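PDB 5BPZ: Anapc5 protein from Xenopus laevis, which is a subunit of the anaphase-promoting complex (APC/C), a ubiquitin ligase that drives cell-cycle progression, and probably serves as part of its scaffold. Local coordinates for residues V30-I35 and Y150-S155; V37-S42 and E107-D112; M71-L76 and Q157-S162. All coordinates share one frame; numbering follows the deposited sequence.

Contact 1 of 3, residues V30-I35 and Y150-S155; sequences VTPYKI and YKLYTS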
loop_
_atom_site.group_PDB
_atom_site.type_symbol
_atom_site.label_atom_id
_atom_site.label_comp_id
_atom_site.label_asym_id
_atom_site.label_seq_id
_atom_site.Cartn_x
_atom_site.Cartn_y
_atom_site.Cartn_z
ATOM N N VAL A 30 -3.877 -2.417 -11.186
ATOM C CA VAL A 30 -3.112 -2.589 -9.950
ATOM C C VAL A 30 -1.671 -2.195 -10.278
ATOM O O VAL A 30 -1.065 -2.793 -11.165
ATOM C CB VAL A 30 -3.201 -4.038 -9.388
ATOM C CG1 VAL A 30 -2.367 -4.187 -8.117
ATOM C CG2 VAL A 30 -4.646 -4.444 -9.122
ATOM N N THR A 31 -1.145 -1.168 -9.594
ATOM C CA THR A 31 0.218 -0.674 -9.807
ATOM C C THR A 31 1.015 -0.670 -8.485
ATOM O O THR A 31 0.390 -0.732 -7.422
ATOM C CB THR A 31 0.187 0.749 -10.413
ATOM O OG1 THR A 31 -0.558 1.614 -9.559
ATOM C CG2 THR A 31 -0.353 0.792 -11.841
ATOM N N PRO A 32 2.376 -0.540 -8.514
ATOM C CA PRO A 32 3.139 -0.459 -7.246
ATOM C C PRO A 32 2.699 0.676 -6.302
ATOM O O PRO A 32 2.795 0.511 -5.086
ATOM C CB PRO A 32 4.588 -0.287 -7.701
ATOM C CG PRO A 32 4.625 -0.725 -9.116
ATOM C CD PRO A 32 3.274 -0.465 -9.689
ATOM N N TYR A 33 2.183 1.804 -6.843
ATOM C CA TYR A 33 1.653 2.897 -6.017
ATOM C C TYR A 33 0.406 2.416 -5.247
ATOM O O TYR A 33 0.270 2.702 -4.051
ATOM C CB TYR A 33 1.296 4.137 -6.869
ATOM C CG TYR A 33 0.439 5.133 -6.119
ATOM C CD1 TYR A 33 0.990 5.966 -5.148
ATOM C CD2 TYR A 33 -0.935 5.202 -6.334
ATOM C CE1 TYR A 33 0.200 6.849 -4.422
ATOM C CE2 TYR A 33 -1.738 6.081 -5.605
ATOM C CZ TYR A 33 -1.162 6.914 -4.662
ATOM O OH TYR A 33 -1.937 7.783 -3.937
ATOM N N LYS A 34 -0.509 1.711 -5.953
ATOM C CA LYS A 34 -1.759 1.185 -5.388
ATOM C C LYS A 34 -1.462 0.171 -4.283
ATOM O O LYS A 34 -2.154 0.175 -3.272
ATOM C CB LYS A 34 -2.648 0.554 -6.477
ATOM C CG LYS A 34 -3.148 1.532 -7.539
ATOM C CD LYS A 34 -4.528 2.094 -7.237
ATOM C CE LYS A 34 -5.297 2.449 -8.491
ATOM N NZ LYS A 34 -4.707 3.605 -9.217
ATOM N N ILE A 35 -0.402 -0.657 -4.461
ATOM C CA ILE A 35 0.082 -1.654 -3.488
ATOM C C ILE A 35 0.552 -0.921 -2.227
ATOM O O ILE A 35 0.206 -1.309 -1.107
ATOM C CB ILE A 35 1.207 -2.531 -4.115
ATOM C CG1 ILE A 35 0.626 -3.482 -5.197
ATOM C CG2 ILE A 35 1.967 -3.321 -3.045
ATOM C CD1 ILE A 35 1.718 -4.165 -6.149
ATOM N N TYR A 150 3.734 -11.349 -12.435
ATOM C CA TYR A 150 5.199 -11.328 -12.437
ATOM C C TYR A 150 5.696 -9.928 -12.818
ATOM O O TYR A 150 6.578 -9.397 -12.141
ATOM C CB TYR A 150 5.786 -12.411 -13.365
ATOM C CG TYR A 150 7.278 -12.604 -13.180
ATOM C CD1 TYR A 150 7.776 -13.448 -12.192
ATOM C CD2 TYR A 150 8.196 -11.913 -13.969
ATOM C CE1 TYR A 150 9.148 -13.613 -12.001
ATOM C CE2 TYR A 150 9.570 -12.065 -13.785
ATOM C CZ TYR A 150 10.043 -12.920 -12.801
ATOM O OH TYR A 150 11.396 -13.084 -12.618
ATOM N N LYS A 151 5.093 -9.313 -13.866
ATOM C CA LYS A 151 5.440 -7.955 -14.316
ATOM C C LYS A 151 5.040 -6.906 -13.268
ATOM O O LYS A 151 5.638 -5.832 -13.225
ATOM C CB LYS A 151 4.832 -7.618 -15.702
ATOM C CG LYS A 151 5.228 -8.548 -16.859
ATOM C CD LYS A 151 6.703 -8.481 -17.236
ATOM C CE LYS A 151 7.104 -9.645 -18.109
ATOM N NZ LYS A 151 8.573 -9.683 -18.329
ATOM N N LEU A 152 4.060 -7.236 -12.397
ATOM C CA LEU A 152 3.644 -6.350 -11.310
ATOM C C LEU A 152 4.697 -6.348 -10.198
ATOM O O LEU A 152 5.040 -5.278 -9.684
ATOM C CB LEU A 152 2.255 -6.730 -10.770
ATOM C CG LEU A 152 1.727 -5.928 -9.571
ATOM C CD1 LEU A 152 1.548 -4.442 -9.914
ATOM C CD2 LEU A 152 0.453 -6.549 -9.031
ATOM N N TYR A 153 5.225 -7.535 -9.850
ATOM C CA TYR A 153 6.262 -7.665 -8.831
ATOM C C TYR A 153 7.575 -7.005 -9.262
ATOM O O TYR A 153 8.219 -6.373 -8.427
ATOM C CB TYR A 153 6.477 -9.132 -8.405
ATOM C CG TYR A 153 7.533 -9.278 -7.330
ATOM C CD1 TYR A 153 7.323 -8.776 -6.046
ATOM C CD2 TYR A 153 8.777 -9.838 -7.617
ATOM C CE1 TYR A 153 8.311 -8.853 -5.068
ATOM C CE2 TYR A 153 9.774 -9.920 -6.645
ATOM C CZ TYR A 153 9.540 -9.414 -5.376
ATOM O OH TYR A 153 10.514 -9.481 -4.415
ATOM N N THR A 154 7.960 -7.126 -10.554
ATOM C CA THR A 154 9.189 -6.489 -11.053
ATOM C C THR A 154 9.020 -4.963 -11.023
ATOM O O THR A 154 9.925 -4.261 -10.565
ATOM C CB THR A 154 9.660 -7.060 -12.410
ATOM O OG1 THR A 154 8.754 -6.688 -13.449
ATOM C CG2 THR A 154 9.872 -8.581 -12.383
ATOM N N SER A 155 7.825 -4.467 -11.428
ATOM C CA SER A 155 7.452 -3.045 -11.393
ATOM C C SER A 155 7.564 -2.503 -9.972
ATOM O O SER A 155 7.984 -1.361 -9.788
ATOM C CB SER A 155 6.022 -2.844 -11.891
ATOM O OG SER A 155 5.923 -3.129 -13.276
#
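An apolar contact joins the N-terminal end of helix 32-46, with the loop residues just before it, to the flank of helix 146-164, the last helix of this all-helical domain. L152 carries most of it. Its CG stands anti to the backbone N (chi1 177°), and this together with chi2 near 63° puts both methyl groups against the other segment, where both touch the tip of I35. CD1 lies 3.3 Å from the carbonyl O of V30, a close van der Waals approach, while CD2 meets CG1 of V30 at 3.8 Å, the two side chains crossing at about a right angle. I35 comes from one helical turn further on and reaches L152 tip to tip, its CD1 3.8 Å from CD1 of L152. P32 packs next to this cluster: the puckered pyrrolidine ring puts CG 3.5 Å from the carbonyl O of S155 and 3.8 Å from CB of S155. The hydroxyl of S155 is turned back to its own helix, beside the backbone N (chi1 -68°), and OG donates to the carbonyl O of K151 at 2.7 Å, in the carbonyl plane; that oxygen also accepts from S155 N. T31 is the N-cap residue, and its OG1 is hydrogen-bonded to OD2 of D70. M137 and A140 of helix 129-142 touch V30, and M106 and F110 of helix 103-114 touch I35. Cohesion between the two segments therefore rests on apolar carbons fitting together, while S155 bonds within its own helix and T31 to D70, outside both segments.

Contact 2 of 3, residues V37-S42 and E107-D112; sequences VLVLLS and EQFFDD
A buried contact near the centre of the domain joins helices 32-46 and 103-114, which meet through phenylalanine side chains that fill the space between well-separated axes. The segment axes run 11.5 Å apart at an angle of 46°, so backbone does not approach backbone, and F109 spans most of the distance. With CG anti to the backbone N (chi1 167°), its ring extends straight at helix 32-46 and the tip, CZ, comes to 3.5 Å from the backbone N of V39. CG2 of V39 sits over one face of the ring, 4.0 Å from the centroid, a CH-pi contact. CB of L38 instead lies at the rim, near the ring plane and 3.7 Å from CZ, so L38 and V39 hold the ring from two directions. This is the core of a helical bundle, in which V91, R94 and M98 of helix 85-99 and F133 of helix 129-142 pack around the same side chains. L38 turns its CG away from its carbonyl carbon and beside its backbone N, and from there CD1 reaches CE1 of F110 at 3.8 Å, the side chains crossing at about a right angle. F110 also stacks on the ring of Y141, and CD2 of F109 lies over one face of the F110 ring, toward its rim.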
loop_
_atom_site.group_PDB
_atom_site.type_symbol
_atom_site.label_atom_id
_atom_site.label_comp_id
_atom_site.label_asym_id
_atom_site.label_seq_id
_atom_site.Cartn_x
_atom_site.Cartn_y
_atom_site.Cartn_z
ATOM N N VAL A 37 -0.424 2.000 -1.214
ATOM C CA VAL A 37 -1.625 2.545 -0.570
ATOM C C VAL A 37 -2.297 1.444 0.281
ATOM O O VAL A 37 -2.705 1.709 1.412
ATOM C CB VAL A 37 -2.582 3.219 -1.581
ATOM C CG1 VAL A 37 -3.891 3.629 -0.911
ATOM C CG2 VAL A 37 -1.911 4.438 -2.215
ATOM N N LEU A 38 -2.335 0.204 -0.237
ATOM C CA LEU A 38 -2.860 -0.955 0.491
ATOM C C LEU A 38 -2.018 -1.203 1.740
ATOM O O LEU A 38 -2.583 -1.417 2.802
ATOM C CB LEU A 38 -2.901 -2.216 -0.400
ATOM C CG LEU A 38 -3.877 -2.201 -1.581
ATOM C CD1 LEU A 38 -3.631 -3.390 -2.489
ATOM C CD2 LEU A 38 -5.357 -2.179 -1.112
ATOM N N VAL A 39 -0.670 -1.124 1.618
ATOM C CA VAL A 39 0.307 -1.262 2.717
ATOM C C VAL A 39 -0.000 -0.163 3.758
ATOM O O VAL A 39 -0.058 -0.450 4.956
ATOM C CB VAL A 39 1.775 -1.172 2.195
ATOM C CG1 VAL A 39 2.768 -0.940 3.332
ATOM C CG2 VAL A 39 2.158 -2.416 1.388
ATOM N N LEU A 40 -0.218 1.082 3.290
ATOM C CA LEU A 40 -0.566 2.195 4.157
ATOM C C LEU A 40 -1.886 1.939 4.902
ATOM O O LEU A 40 -1.945 2.152 6.116
ATOM C CB LEU A 40 -0.605 3.511 3.375
ATOM C CG LEU A 40 -1.219 4.724 4.077
ATOM C CD1 LEU A 40 -0.397 5.148 5.287
ATOM C CD2 LEU A 40 -1.375 5.863 3.118
ATOM N N LEU A 41 -2.915 1.451 4.191
ATOM C CA LEU A 41 -4.203 1.151 4.816
ATOM C C LEU A 41 -4.046 0.053 5.857
ATOM O O LEU A 41 -4.568 0.185 6.962
ATOM C CB LEU A 41 -5.271 0.785 3.775
ATOM C CG LEU A 41 -5.774 1.943 2.905
ATOM C CD1 LEU A 41 -6.520 1.406 1.670
ATOM C CD2 LEU A 41 -6.657 2.899 3.708
ATOM N N SER A 42 -3.243 -0.971 5.547
ATOM C CA SER A 42 -2.963 -2.072 6.471
ATOM C C SER A 42 -2.237 -1.573 7.735
ATOM O O SER A 42 -2.673 -1.879 8.851
ATOM C CB SER A 42 -2.151 -3.153 5.775
ATOM O OG SER A 42 -1.876 -4.227 6.654
ATOM N N GLU A 107 2.442 -11.848 -3.119
ATOM C CA GLU A 107 1.264 -12.733 -3.115
ATOM C C GLU A 107 0.746 -12.958 -1.687
ATOM O O GLU A 107 -0.469 -12.976 -1.472
ATOM C CB GLU A 107 1.590 -14.090 -3.772
ATOM C CG GLU A 107 2.159 -13.992 -5.181
ATOM C CD GLU A 107 2.493 -15.319 -5.831
ATOM O OE1 GLU A 107 3.308 -16.079 -5.260
ATOM O OE2 GLU A 107 1.966 -15.583 -6.936
ATOM N N GLN A 108 1.672 -13.123 -0.718
ATOM C CA GLN A 108 1.366 -13.313 0.700
ATOM C C GLN A 108 0.772 -12.034 1.302
ATOM O O GLN A 108 -0.075 -12.127 2.185
ATOM C CB GLN A 108 2.615 -13.753 1.472
ATOM C CG GLN A 108 2.331 -14.310 2.867
ATOM C CD GLN A 108 3.592 -14.605 3.641
ATOM O OE1 GLN A 108 4.691 -14.141 3.305
ATOM N NE2 GLN A 108 3.458 -15.376 4.711
ATOM N N PHE A 109 1.212 -10.849 0.828
ATOM C CA PHE A 109 0.663 -9.570 1.292
ATOM C C PHE A 109 -0.816 -9.472 0.893
ATOM O O PHE A 109 -1.640 -9.057 1.707
ATOM C CB PHE A 109 1.460 -8.355 0.759
ATOM C CG PHE A 109 0.732 -7.034 0.951
ATOM C CD1 PHE A 109 0.585 -6.479 2.219
ATOM C CD2 PHE A 109 0.131 -6.389 -0.125
ATOM C CE1 PHE A 109 -0.130 -5.291 2.403
ATOM C CE2 PHE A 109 -0.579 -5.196 0.060
ATOM C CZ PHE A 109 -0.705 -4.657 1.324
ATOM N N PHE A 110 -1.132 -9.849 -0.360
ATOM C CA PHE A 110 -2.489 -9.838 -0.903
ATOM C C PHE A 110 -3.415 -10.816 -0.179
ATOM O O PHE A 110 -4.563 -10.456 0.090
ATOM C CB PHE A 110 -2.482 -10.074 -2.425
ATOM C CG PHE A 110 -2.251 -8.808 -3.219
ATOM C CD1 PHE A 110 -3.297 -7.929 -3.476
ATOM C CD2 PHE A 110 -0.986 -8.487 -3.697
ATOM C CE1 PHE A 110 -3.081 -6.750 -4.198
ATOM C CE2 PHE A 110 -0.773 -7.314 -4.428
ATOM C CZ PHE A 110 -1.819 -6.451 -4.668
ATOM N N ASP A 111 -2.904 -12.025 0.167
ATOM C CA ASP A 111 -3.646 -13.065 0.897
ATOM C C ASP A 111 -3.995 -12.576 2.309
ATOM O O ASP A 111 -5.159 -12.631 2.706
ATOM C CB ASP A 111 -2.829 -14.379 0.987
ATOM C CG ASP A 111 -2.580 -15.138 -0.312
ATOM O OD1 ASP A 111 -2.996 -14.645 -1.384
ATOM O OD2 ASP A 111 -1.939 -16.211 -0.257
ATOM N N ASP A 112 -2.979 -12.082 3.051
ATOM C CA ASP A 112 -3.116 -11.555 4.413
ATOM C C ASP A 112 -4.030 -10.332 4.481
ATOM O O ASP A 112 -4.798 -10.209 5.433
ATOM C CB ASP A 112 -1.732 -11.238 5.019
ATOM C CG ASP A 112 -0.862 -12.453 5.322
ATOM O OD1 ASP A 112 -1.386 -13.591 5.293
ATOM O OD2 ASP A 112 0.343 -12.264 5.597
#

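Contact 3 of 3, residues M71-L76 and Q157-S162; sequences MTLSKL and QQYFQS. With EDO (1,2-ethanediol), chain B.
Y159 forms the tight part of this contact, between helix 146-164 and the start of helix 73-83. Its CG is anti to the backbone N (chi1 -174°), which carries the ring across to the turn before helix 73-83. There OH donates to the carbonyl O of M71 at 2.7 Å, in the carbonyl plane, and that oxygen lies at the edge of the ring, in its plane. CB of L73 makes an off-centre CH-pi contact with the Y159 ring, 3.7 Å from CE2 of Y159, while CD2 of L73 lies 3.6 Å from CD1 of F160, at the edge of that ring. I95 of helix 85-99 packs against both L73 and F160. The looser, more exposed side, lined by T72, S74 and S162, is occupied by 1,2-ethanediol, probably from the crystallisation liquor. Its O1 lies over one face of the Y159 ring, offset toward the rim, and joins the two helices: L73 N donates to it at 2.8 Å, nearly straight at 169°, and O1 donates to the carbonyl O of Y159 at 2.7 Å. T72 OG1 accepts from K75 N at 3.3 Å. That bond, three residues ahead, is the N-cap hydrogen bond typical of a helix start, here set beside a tyrosine that ties down the preceding residue's carbonyl.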
loop_
_atom_site.group_PDB
_atom_site.type_symbol
_atom_site.label_atom_id
_atom_site.label_comp_id
_atom_site.label_asym_id
_atom_site.label_seq_id
_atom_site.Cartn_x
_atom_site.Cartn_y
_atom_site.Cartn_z
ATOM N N MET A 71 1.738 8.263 -7.873
ATOM C CA MET A 71 2.875 9.124 -7.554
ATOM C C MET A 71 4.047 8.225 -7.157
ATOM O O MET A 71 3.841 7.042 -6.919
ATOM C CB MET A 71 2.514 10.129 -6.431
ATOM C CG MET A 71 2.332 9.480 -5.067
ATOM S SD MET A 71 1.761 10.581 -3.751
ATOM C CE MET A 71 0.262 11.228 -4.464
ATOM N N THR A 72 5.264 8.778 -7.086
ATOM C CA THR A 72 6.454 8.022 -6.685
ATOM C C THR A 72 6.336 7.600 -5.201
ATOM O O THR A 72 5.597 8.230 -4.433
ATOM C CB THR A 72 7.714 8.890 -6.878
ATOM O OG1 THR A 72 7.680 9.975 -5.962
ATOM C CG2 THR A 72 7.903 9.381 -8.317
ATOM N N LEU A 73 7.097 6.568 -4.791
ATOM C CA LEU A 73 7.123 6.143 -3.395
ATOM C C LEU A 73 7.614 7.312 -2.479
ATOM O O LEU A 73 7.086 7.497 -1.392
ATOM C CB LEU A 73 8.029 4.908 -3.219
ATOM C CG LEU A 73 8.107 4.303 -1.806
ATOM C CD1 LEU A 73 6.734 3.944 -1.270
ATOM C CD2 LEU A 73 9.009 3.086 -1.791
ATOM N N SER A 74 8.609 8.079 -2.943
ATOM C CA SER A 74 9.214 9.218 -2.247
ATOM C C SER A 74 8.159 10.253 -1.858
ATOM O O SER A 74 8.129 10.677 -0.701
ATOM C CB SER A 74 10.291 9.853 -3.120
ATOM O OG SER A 74 11.065 10.777 -2.374
ATOM N N LYS A 75 7.253 10.598 -2.799
ATOM C CA LYS A 75 6.172 11.552 -2.557
ATOM C C LYS A 75 5.137 10.992 -1.594
ATOM O O LYS A 75 4.698 11.704 -0.690
ATOM C CB LYS A 75 5.512 12.013 -3.860
ATOM C CG LYS A 75 4.818 13.365 -3.703
ATOM C CD LYS A 75 4.165 13.825 -4.995
ATOM C CE LYS A 75 2.923 14.640 -4.747
ATOM N NZ LYS A 75 2.007 14.604 -5.920
ATOM N N LEU A 76 4.761 9.718 -1.773
ATOM C CA LEU A 76 3.797 9.057 -0.902
ATOM C C LEU A 76 4.284 9.031 0.540
ATOM O O LEU A 76 3.519 9.395 1.425
ATOM C CB LEU A 76 3.478 7.639 -1.395
ATOM C CG LEU A 76 2.540 6.813 -0.511
ATOM C CD1 LEU A 76 1.152 7.473 -0.389
ATOM C CD2 LEU A 76 2.409 5.413 -1.039
ATOM N N GLN A 157 9.538 -3.790 -7.504
ATOM C CA GLN A 157 10.964 -3.758 -7.178
ATOM C C GLN A 157 11.604 -2.486 -7.741
ATOM O O GLN A 157 12.319 -1.820 -7.006
ATOM C CB GLN A 157 11.672 -4.996 -7.708
ATOM C CG GLN A 157 11.318 -6.266 -6.946
ATOM C CD GLN A 157 12.044 -7.442 -7.531
ATOM O OE1 GLN A 157 11.924 -7.745 -8.720
ATOM N NE2 GLN A 157 12.820 -8.128 -6.708
ATOM N N GLN A 158 11.289 -2.113 -9.008
ATOM C CA GLN A 158 11.787 -0.892 -9.670
ATOM C C GLN A 158 11.253 0.364 -8.976
ATOM O O GLN A 158 11.971 1.355 -8.871
ATOM C CB GLN A 158 11.382 -0.857 -11.154
ATOM C CG GLN A 158 12.099 -1.864 -12.043
ATOM C CD GLN A 158 11.533 -1.891 -13.447
ATOM O OE1 GLN A 158 10.348 -2.182 -13.675
ATOM N NE2 GLN A 158 12.383 -1.633 -14.431
ATOM N N TYR A 159 9.982 0.326 -8.536
ATOM C CA TYR A 159 9.306 1.413 -7.813
ATOM C C TYR A 159 10.054 1.690 -6.521
ATOM O O TYR A 159 10.361 2.843 -6.243
ATOM C CB TYR A 159 7.848 1.018 -7.511
ATOM C CG TYR A 159 6.988 2.101 -6.887
ATOM C CD1 TYR A 159 6.580 3.207 -7.629
ATOM C CD2 TYR A 159 6.465 1.949 -5.602
ATOM C CE1 TYR A 159 5.738 4.173 -7.082
ATOM C CE2 TYR A 159 5.593 2.894 -5.056
ATOM C CZ TYR A 159 5.247 4.012 -5.796
ATOM O OH TYR A 159 4.414 4.966 -5.272
ATOM N N PHE A 160 10.383 0.632 -5.753
ATOM C CA PHE A 160 11.139 0.783 -4.511
ATOM C C PHE A 160 12.573 1.241 -4.783
ATOM O O PHE A 160 13.067 2.122 -4.082
ATOM C CB PHE A 160 11.111 -0.490 -3.631
ATOM C CG PHE A 160 11.947 -0.294 -2.388
ATOM C CD1 PHE A 160 11.505 0.531 -1.358
ATOM C CD2 PHE A 160 13.223 -0.836 -2.298
ATOM C CE1 PHE A 160 12.326 0.821 -0.269
ATOM C CE2 PHE A 160 14.030 -0.576 -1.190
ATOM C CZ PHE A 160 13.587 0.273 -0.196
ATOM N N GLN A 161 13.237 0.624 -5.776
ATOM C CA GLN A 161 14.605 0.951 -6.177
ATOM C C GLN A 161 14.779 2.405 -6.554
ATOM O O GLN A 161 15.792 3.003 -6.189
ATOM C CB GLN A 161 15.078 0.044 -7.304
ATOM C CG GLN A 161 15.586 -1.284 -6.770
ATOM C CD GLN A 161 15.788 -2.310 -7.846
ATOM O OE1 GLN A 161 15.469 -3.487 -7.666
ATOM N NE2 GLN A 161 16.355 -1.904 -8.971
ATOM N N SER A 162 13.772 2.990 -7.225
ATOM C CA SER A 162 13.769 4.401 -7.633
ATOM C C SER A 162 13.876 5.346 -6.422
ATOM O O SER A 162 14.501 6.404 -6.523
ATOM C CB SER A 162 12.511 4.712 -8.441
ATOM O OG SER A 162 12.509 4.024 -9.681
HETATM C C1 EDO B . 9.929 6.058 -6.661
HETATM O O1 EDO B . 8.909 5.120 -6.431
HETATM C C2 EDO B . 10.239 6.889 -5.420
HETATM O O2 EDO B . 11.158 7.895 -5.740
#

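Contact 1 and contact 2 share helix 32-46, and contact 1 and contact 3 share helix 146-164, so contact 1 is the common neighbour. Its centre lies about 12 Å from that of contact 2 and about 11 Å from that of contact 3, whereas the centres of contacts 2 and 3 are about 16 Å apart and the two do not touch. The joins are close: I35 CG1 lies 3.9 Å from F110 CZ, and P32 CB 3.5 Å from Y159 CG. Along the chain the order is 30-35, 37-42, 71-76, 107-112, 150-155, 157-162. Contact 2 falls within the span of contact 1, and contact 3 interleaves with both, tying helices 32-46, 73-83, 103-114 and 146-164 into one compact domain.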